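Local coordinates for dipeptidase AC. Metallo peptidase. MEROPS family M19 (PDB 3LY0) that is a zinc-dependent metallopeptidase of the M19 membrane dipeptidase family, probably cleaving dipeptides, and binds a phosphinate mimic of L-Ala-D-Ala, at the LY0 site. Sequence-based numbering; all coordinates share one arbitrary frame.

The LY0 site. Residues 13, 15, 58, 65, 139, 166, 178, 212, 233, 244, 264, 269, 306, 309-310. With LY0 ((2R)-3-[(R)-[(1R)-1-aminoethyl](hydroxy)phosphoryl]-2-methylpropanoic acid), chain D; ZN (zinc ion), chain B; ZN (zinc ion), chain C.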
# COMPACT_ATOMS: atom_id res chain seq x y z
N HIS A 13 -1.33 -2.50 2.25
CA HIS A 13 0.07 -2.19 1.97
C HIS A 13 0.97 -2.21 3.19
O HIS A 13 0.75 -1.44 4.12
CB HIS A 13 0.19 -0.79 1.34
CG HIS A 13 1.56 -0.49 0.83
ND1 HIS A 13 1.94 -0.82 -0.46
CD2 HIS A 13 2.64 0.07 1.42
CE1 HIS A 13 3.20 -0.44 -0.64
NE2 HIS A 13 3.65 0.09 0.47
N ASP A 15 5.42 -2.62 4.29
CA ASP A 15 6.80 -2.71 3.86
C ASP A 15 7.66 -3.57 4.78
O ASP A 15 8.85 -3.33 4.94
CB ASP A 15 7.39 -1.32 3.71
CG ASP A 15 6.74 -0.54 2.59
OD1 ASP A 15 6.90 -0.93 1.41
OD2 ASP A 15 6.06 0.46 2.87
N TYR A 58 9.64 -3.04 -2.71
CA TYR A 58 9.92 -1.65 -3.03
C TYR A 58 11.43 -1.46 -3.01
O TYR A 58 12.08 -1.86 -2.06
CB TYR A 58 9.23 -0.72 -2.02
CG TYR A 58 10.02 0.50 -1.61
CD1 TYR A 58 10.09 1.63 -2.43
CD2 TYR A 58 10.69 0.54 -0.39
CE1 TYR A 58 10.82 2.74 -2.05
CE2 TYR A 58 11.40 1.65 -0.00
CZ TYR A 58 11.48 2.74 -0.83
OH TYR A 58 12.20 3.84 -0.42
N HIS A 65 13.96 6.59 1.62
CA HIS A 65 12.79 7.38 2.03
C HIS A 65 12.89 7.85 3.48
O HIS A 65 12.34 8.90 3.83
CB HIS A 65 11.52 6.55 1.88
CG HIS A 65 11.45 5.41 2.85
ND1 HIS A 65 12.15 4.23 2.67
CD2 HIS A 65 10.78 5.27 4.02
CE1 HIS A 65 11.91 3.42 3.68
NE2 HIS A 65 11.08 4.02 4.51
N GLU A 139 5.89 -2.26 -5.60
CA GLU A 139 5.64 -0.83 -5.45
C GLU A 139 6.69 -0.10 -6.26
O GLU A 139 7.80 0.12 -5.78
CB GLU A 139 5.75 -0.43 -3.98
CG GLU A 139 5.59 1.07 -3.73
CD GLU A 139 5.44 1.41 -2.26
OE1 GLU A 139 5.97 0.67 -1.41
OE2 GLU A 139 4.80 2.42 -1.95
N TRP A 166 6.75 4.37 -7.85
CA TRP A 166 6.86 4.89 -6.50
C TRP A 166 6.98 6.41 -6.70
O TRP A 166 6.65 6.91 -7.78
CB TRP A 166 8.07 4.26 -5.79
CG TRP A 166 8.19 4.70 -4.38
CD1 TRP A 166 7.30 4.45 -3.36
CD2 TRP A 166 9.24 5.49 -3.81
NE1 TRP A 166 7.75 5.04 -2.20
CE2 TRP A 166 8.93 5.69 -2.45
CE3 TRP A 166 10.41 6.05 -4.33
CZ2 TRP A 166 9.75 6.42 -1.59
CZ3 TRP A 166 11.23 6.80 -3.46
CH2 TRP A 166 10.89 6.97 -2.12
N PHE A 178 7.07 13.99 -2.70
CA PHE A 178 6.43 14.24 -1.41
C PHE A 178 6.42 15.73 -1.14
O PHE A 178 7.48 16.35 -1.00
CB PHE A 178 7.18 13.52 -0.30
CG PHE A 178 7.17 12.03 -0.44
CD1 PHE A 178 6.04 11.30 -0.10
CD2 PHE A 178 8.28 11.37 -0.94
CE1 PHE A 178 6.02 9.93 -0.24
CE2 PHE A 178 8.26 10.00 -1.09
CZ PHE A 178 7.13 9.27 -0.74
N HIS A 212 0.96 6.72 -5.33
CA HIS A 212 2.21 7.35 -5.81
C HIS A 212 2.15 7.90 -7.22
O HIS A 212 2.93 8.78 -7.55
CB HIS A 212 3.43 6.44 -5.70
CG HIS A 212 3.82 6.14 -4.30
ND1 HIS A 212 4.64 6.97 -3.56
CD2 HIS A 212 3.53 5.09 -3.50
CE1 HIS A 212 4.81 6.46 -2.36
NE2 HIS A 212 4.16 5.30 -2.30
N HIS A 233 -2.88 2.68 -0.62
CA HIS A 233 -2.52 3.42 0.58
C HIS A 233 -2.49 4.92 0.33
O HIS A 233 -1.43 5.55 0.25
CB HIS A 233 -1.23 2.86 1.26
CG HIS A 233 0.01 2.87 0.41
ND1 HIS A 233 0.10 2.22 -0.81
CD2 HIS A 233 1.24 3.40 0.64
CE1 HIS A 233 1.32 2.38 -1.30
NE2 HIS A 233 2.03 3.08 -0.44
N ARG A 244 0.34 13.10 -2.11
CA ARG A 244 0.08 11.66 -2.10
C ARG A 244 -1.40 11.28 -1.99
O ARG A 244 -1.77 10.11 -2.21
CB ARG A 244 0.88 10.99 -0.99
CG ARG A 244 2.30 10.64 -1.43
CD ARG A 244 2.29 9.37 -2.28
NE ARG A 244 2.19 8.16 -1.47
CZ ARG A 244 1.11 7.39 -1.35
NH1 ARG A 244 -0.02 7.69 -1.97
NH2 ARG A 244 1.18 6.29 -0.61
N ASN A 264 -4.29 5.05 4.44
CA ASN A 264 -2.88 5.06 4.81
C ASN A 264 -2.73 5.60 6.24
O ASN A 264 -3.29 6.66 6.56
CB ASN A 264 -2.11 5.93 3.81
CG ASN A 264 -0.62 5.76 3.91
OD1 ASN A 264 -0.09 5.56 5.00
ND2 ASN A 264 0.07 5.83 2.78
N PHE A 269 -0.18 11.96 5.95
CA PHE A 269 -1.28 11.92 5.00
C PHE A 269 -2.63 11.95 5.69
O PHE A 269 -3.66 12.00 5.03
CB PHE A 269 -1.18 10.67 4.11
CG PHE A 269 0.14 10.53 3.40
CD1 PHE A 269 0.94 11.63 3.12
CD2 PHE A 269 0.58 9.27 2.99
CE1 PHE A 269 2.15 11.49 2.45
CE2 PHE A 269 1.79 9.11 2.33
CZ PHE A 269 2.58 10.22 2.07
N ASP A 306 0.39 0.99 5.50
CA ASP A 306 1.77 1.43 5.33
C ASP A 306 2.59 1.04 6.56
O ASP A 306 3.59 1.68 6.87
CB ASP A 306 1.84 2.94 5.09
CG ASP A 306 2.82 3.31 3.98
OD1 ASP A 306 3.56 2.43 3.47
OD2 ASP A 306 2.84 4.50 3.60
N GLY A 309 6.46 1.22 6.70
CA GLY A 309 6.85 2.16 5.66
C GLY A 309 6.78 3.63 6.06
O GLY A 309 7.34 4.48 5.37
N ALA A 310 6.12 3.94 7.17
CA ALA A 310 5.88 5.33 7.57
C ALA A 310 5.66 5.43 9.07
O ALA A 310 5.35 4.45 9.73
CB ALA A 310 4.67 5.87 6.83
P LY0 D . 6.11 3.99 1.31
C1 LY0 D . 8.90 4.06 1.45
N1 LY0 D . 7.78 1.97 0.73
C2 LY0 D . 7.70 3.14 1.58
C4 LY0 D . 5.80 5.22 2.63
C5 LY0 D . 5.38 6.58 2.16
C6 LY0 D . 4.29 6.53 1.13
C7 LY0 D . 5.15 7.58 3.27
O31 LY0 D . 5.07 2.89 1.29
O32 LY0 D . 6.13 4.66 -0.11
O61 LY0 D . 4.02 7.65 0.41
O62 LY0 D . 3.67 5.49 0.89
ZN ZN B . 5.73 0.87 0.71
ZN ZN C . 4.11 3.89 -0.61
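Two partly occupied zinc ions, 3.7 Å apart from ZN (chain B) to ZN (chain C), form the binuclear centre of this M19 active site, where the phosphinate inhibitor LY0 is almost wholly buried. Its phosphinate oxygen O31 bridges both metals, consistent with a mimic of the tetrahedral intermediate. Amine N1 completes a chelate on ZN (chain B), beside His13 NE2 and both Asp15 oxygens; O32 and carboxylate O62 bind ZN (chain C) with His212 and His233. Glu139, extended with CG anti to the backbone N (chi1 176°), bridges the ions through OE1 and OE2. Asp306 OD1 lies 2.7 Å from LY0 O31, a hydrogen bond if the pair shares a proton. Trp166 NE1 donates in its ring plane to LY0 O32 (2.7 Å). Arg244, bent at chi2 and chi3, grips the carboxylate side-on: NE salt-bridges LY0 O61 at 2.7 Å, and NH2 reaches LY0 O62 at 3.0 Å, nearly straight (175°). An alanine here would probably loosen the inhibitor's carboxylate by removing both donors. At the amino end, methyl LY0 C1 sits over the His65 face, 3.3 Å from the ring centroid. In the second shell, His233 O accepts from Arg244 NH2 (2.8 Å) and Asn264 ND2, steadying the guanidinium, while His233 CE1 lies over the centre of the His13 ring. His13 and Glu139 lie on strands 13-14 and 132-139, most other ligands on loops, placing the site at the mouth of the family's TIM-like barrel.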